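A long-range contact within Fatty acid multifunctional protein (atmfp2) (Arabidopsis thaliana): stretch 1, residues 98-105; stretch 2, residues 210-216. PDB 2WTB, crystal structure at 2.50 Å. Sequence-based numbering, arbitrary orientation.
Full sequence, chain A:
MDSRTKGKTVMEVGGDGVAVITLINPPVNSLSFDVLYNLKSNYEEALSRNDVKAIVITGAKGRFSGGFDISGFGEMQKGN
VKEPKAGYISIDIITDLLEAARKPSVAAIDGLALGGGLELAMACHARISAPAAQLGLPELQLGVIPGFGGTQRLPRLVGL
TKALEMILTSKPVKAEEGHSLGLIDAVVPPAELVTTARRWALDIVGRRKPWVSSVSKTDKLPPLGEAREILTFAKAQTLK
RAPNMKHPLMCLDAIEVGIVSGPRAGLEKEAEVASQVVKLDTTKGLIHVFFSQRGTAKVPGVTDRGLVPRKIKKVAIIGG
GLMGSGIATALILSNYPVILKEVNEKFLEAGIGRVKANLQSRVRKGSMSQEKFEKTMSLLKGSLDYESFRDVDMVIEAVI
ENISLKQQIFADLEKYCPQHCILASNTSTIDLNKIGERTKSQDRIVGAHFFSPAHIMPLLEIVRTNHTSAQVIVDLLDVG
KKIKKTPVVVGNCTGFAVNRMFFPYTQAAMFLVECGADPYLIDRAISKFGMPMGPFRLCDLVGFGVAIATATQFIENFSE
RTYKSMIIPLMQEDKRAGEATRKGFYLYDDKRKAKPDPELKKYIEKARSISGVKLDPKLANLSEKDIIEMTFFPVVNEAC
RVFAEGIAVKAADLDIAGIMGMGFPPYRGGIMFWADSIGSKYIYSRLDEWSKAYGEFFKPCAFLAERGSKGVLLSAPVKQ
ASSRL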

# COMPACT_ATOMS: atom_id res chain seq x y z
N LEU A 98 24.62 -4.86 -25.92
CA LEU A 98 24.20 -6.20 -25.53
C LEU A 98 23.37 -6.91 -26.60
O LEU A 98 23.79 -7.92 -27.15
CB LEU A 98 23.44 -6.16 -24.19
CG LEU A 98 23.13 -7.49 -23.50
CD1 LEU A 98 22.93 -7.28 -22.00
CD2 LEU A 98 21.91 -8.17 -24.12
N GLU A 99 22.19 -6.37 -26.88
CA GLU A 99 21.24 -7.04 -27.76
C GLU A 99 21.73 -7.12 -29.20
O GLU A 99 21.47 -8.11 -29.90
CB GLU A 99 19.88 -6.35 -27.71
CG GLU A 99 18.77 -7.11 -28.42
CD GLU A 99 17.47 -6.34 -28.45
OE1 GLU A 99 17.49 -5.15 -28.84
OE2 GLU A 99 16.43 -6.92 -28.08
N ALA A 100 22.45 -6.09 -29.65
CA ALA A 100 22.93 -6.03 -31.03
C ALA A 100 24.36 -6.55 -31.17
O ALA A 100 25.04 -6.24 -32.15
CB ALA A 100 22.82 -4.61 -31.57
N ALA A 101 24.81 -7.33 -30.20
CA ALA A 101 26.15 -7.90 -30.24
C ALA A 101 26.22 -9.08 -31.19
O ALA A 101 25.20 -9.69 -31.52
CB ALA A 101 26.59 -8.32 -28.84
N ARG A 102 27.43 -9.40 -31.64
CA ARG A 102 27.63 -10.56 -32.51
C ARG A 102 27.89 -11.83 -31.70
O ARG A 102 28.46 -12.79 -32.21
CB ARG A 102 28.75 -10.30 -33.52
CG ARG A 102 28.25 -9.66 -34.82
CD ARG A 102 29.39 -9.29 -35.75
NE ARG A 102 30.08 -8.08 -35.31
CZ ARG A 102 30.98 -7.42 -36.04
NH1 ARG A 102 31.30 -7.86 -37.25
NH2 ARG A 102 31.55 -6.33 -35.56
N LYS A 103 27.47 -11.81 -30.44
CA LYS A 103 27.48 -12.99 -29.59
C LYS A 103 26.20 -13.02 -28.78
O LYS A 103 25.83 -12.03 -28.15
CB LYS A 103 28.70 -12.98 -28.67
CG LYS A 103 30.01 -13.25 -29.38
CD LYS A 103 31.19 -13.20 -28.42
CE LYS A 103 32.49 -13.47 -29.15
NZ LYS A 103 33.68 -13.30 -28.27
N PRO A 104 25.51 -14.18 -28.79
CA PRO A 104 24.18 -14.31 -28.19
C PRO A 104 24.23 -14.27 -26.67
O PRO A 104 25.19 -14.76 -26.07
CB PRO A 104 23.71 -15.70 -28.65
CG PRO A 104 24.74 -16.18 -29.64
CD PRO A 104 26.00 -15.46 -29.31
N SER A 105 23.21 -13.68 -26.05
CA SER A 105 23.08 -13.67 -24.60
C SER A 105 21.84 -14.45 -24.22
O SER A 105 20.82 -14.41 -24.92
CB SER A 105 22.96 -12.23 -24.08
OG SER A 105 24.15 -11.50 -24.31
N PRO A 210 16.94 -20.37 -33.04
CA PRO A 210 16.79 -19.03 -33.62
C PRO A 210 17.58 -17.97 -32.86
O PRO A 210 17.71 -18.05 -31.64
CB PRO A 210 15.29 -18.75 -33.46
CG PRO A 210 14.66 -20.09 -33.39
CD PRO A 210 15.64 -20.95 -32.67
N TRP A 211 18.08 -16.97 -33.58
CA TRP A 211 18.76 -15.84 -32.97
C TRP A 211 17.87 -14.61 -33.06
O TRP A 211 18.01 -13.81 -33.98
CB TRP A 211 20.10 -15.58 -33.67
CG TRP A 211 20.98 -14.63 -32.92
CD1 TRP A 211 20.58 -13.60 -32.11
CD2 TRP A 211 22.41 -14.60 -32.93
NE1 TRP A 211 21.68 -12.94 -31.61
CE2 TRP A 211 22.81 -13.53 -32.10
CE3 TRP A 211 23.40 -15.37 -33.56
CZ2 TRP A 211 24.15 -13.22 -31.88
CZ3 TRP A 211 24.73 -15.06 -33.34
CH2 TRP A 211 25.09 -13.99 -32.51
N VAL A 212 16.97 -14.46 -32.10
CA VAL A 212 15.95 -13.42 -32.15
C VAL A 212 16.29 -12.16 -31.35
O VAL A 212 16.71 -12.24 -30.20
CB VAL A 212 14.60 -13.95 -31.66
CG1 VAL A 212 13.54 -12.86 -31.68
CG2 VAL A 212 14.17 -15.15 -32.49
N SER A 213 16.10 -10.99 -31.97
CA SER A 213 16.15 -9.72 -31.27
C SER A 213 14.73 -9.25 -30.94
O SER A 213 13.93 -8.99 -31.83
CB SER A 213 16.87 -8.65 -32.09
OG SER A 213 18.27 -8.78 -31.99
N SER A 214 14.44 -9.15 -29.65
CA SER A 214 13.10 -8.80 -29.18
C SER A 214 12.65 -7.42 -29.65
O SER A 214 11.47 -7.20 -29.94
CB SER A 214 13.05 -8.85 -27.65
OG SER A 214 13.72 -10.00 -27.16
N VAL A 215 13.59 -6.48 -29.74
CA VAL A 215 13.25 -5.09 -30.00
C VAL A 215 12.76 -4.87 -31.44
O VAL A 215 11.98 -3.96 -31.70
CB VAL A 215 14.44 -4.14 -29.70
CG1 VAL A 215 15.29 -3.94 -30.95
CG2 VAL A 215 13.93 -2.81 -29.19
N SER A 216 13.22 -5.71 -32.36
CA SER A 216 12.81 -5.59 -33.76
C SER A 216 11.87 -6.73 -34.17
O SER A 216 11.86 -7.15 -35.33
CB SER A 216 14.02 -5.52 -34.68
OG SER A 216 15.00 -6.49 -34.33

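The two stretches meet in a small, two-centred contact, in which a glutamate carboxylate reaches toward the backbone of Ser 214 and Val 215 at one end and a tryptophan ring packs against a proline at the other, burying 317 Å² in total. Glu 99 and Trp 211 contribute most of this area, 93 and 96 Å² respectively.

Glu 99 lies at the end of a helix, and its CA-to-CB bond points toward the second stretch. With chi1 and chi2 both t, the side chain is extended and carries the carboxylate to the start of the turn formed by Ser 214 and Val 215. There Val 215 N donates a weak hydrogen bond to Glu 99 OE2, at 3.3 Å with an N-H...O angle of 147°; Ser 214 N lies 3.4 Å from the same oxygen. A carboxylate suits this position because it can accept from backbone amides, and although Glu 99 is buried, both of its oxygens also have hydrogen-bonding partners elsewhere in the structure. The methyl Val 215 CG1 comes within 3.3 Å of Glu 99 OE1, while Ser 213 OG approaches the aliphatic part of the glutamate, 4.0 Å from Glu 99 CG.

At the other end, the CA-to-CB bond of Trp 211 points sideways, but the long indole (chi1 t, chi2 -30°) brings its six-membered ring to the first stretch. Pro 104 CG sits over one face, 3.7 Å from the centroid of that ring and 16° off its normal, a CH-pi arrangement well suited to the pairing of a flat aromatic surface with a compact pyrrolidine. The preceding backbone follows the ring: Arg 102 O lies at its edge, 3.6 Å from Trp 211 CH2, whereas the arginine side chain starts away from the contact and is poorly ordered.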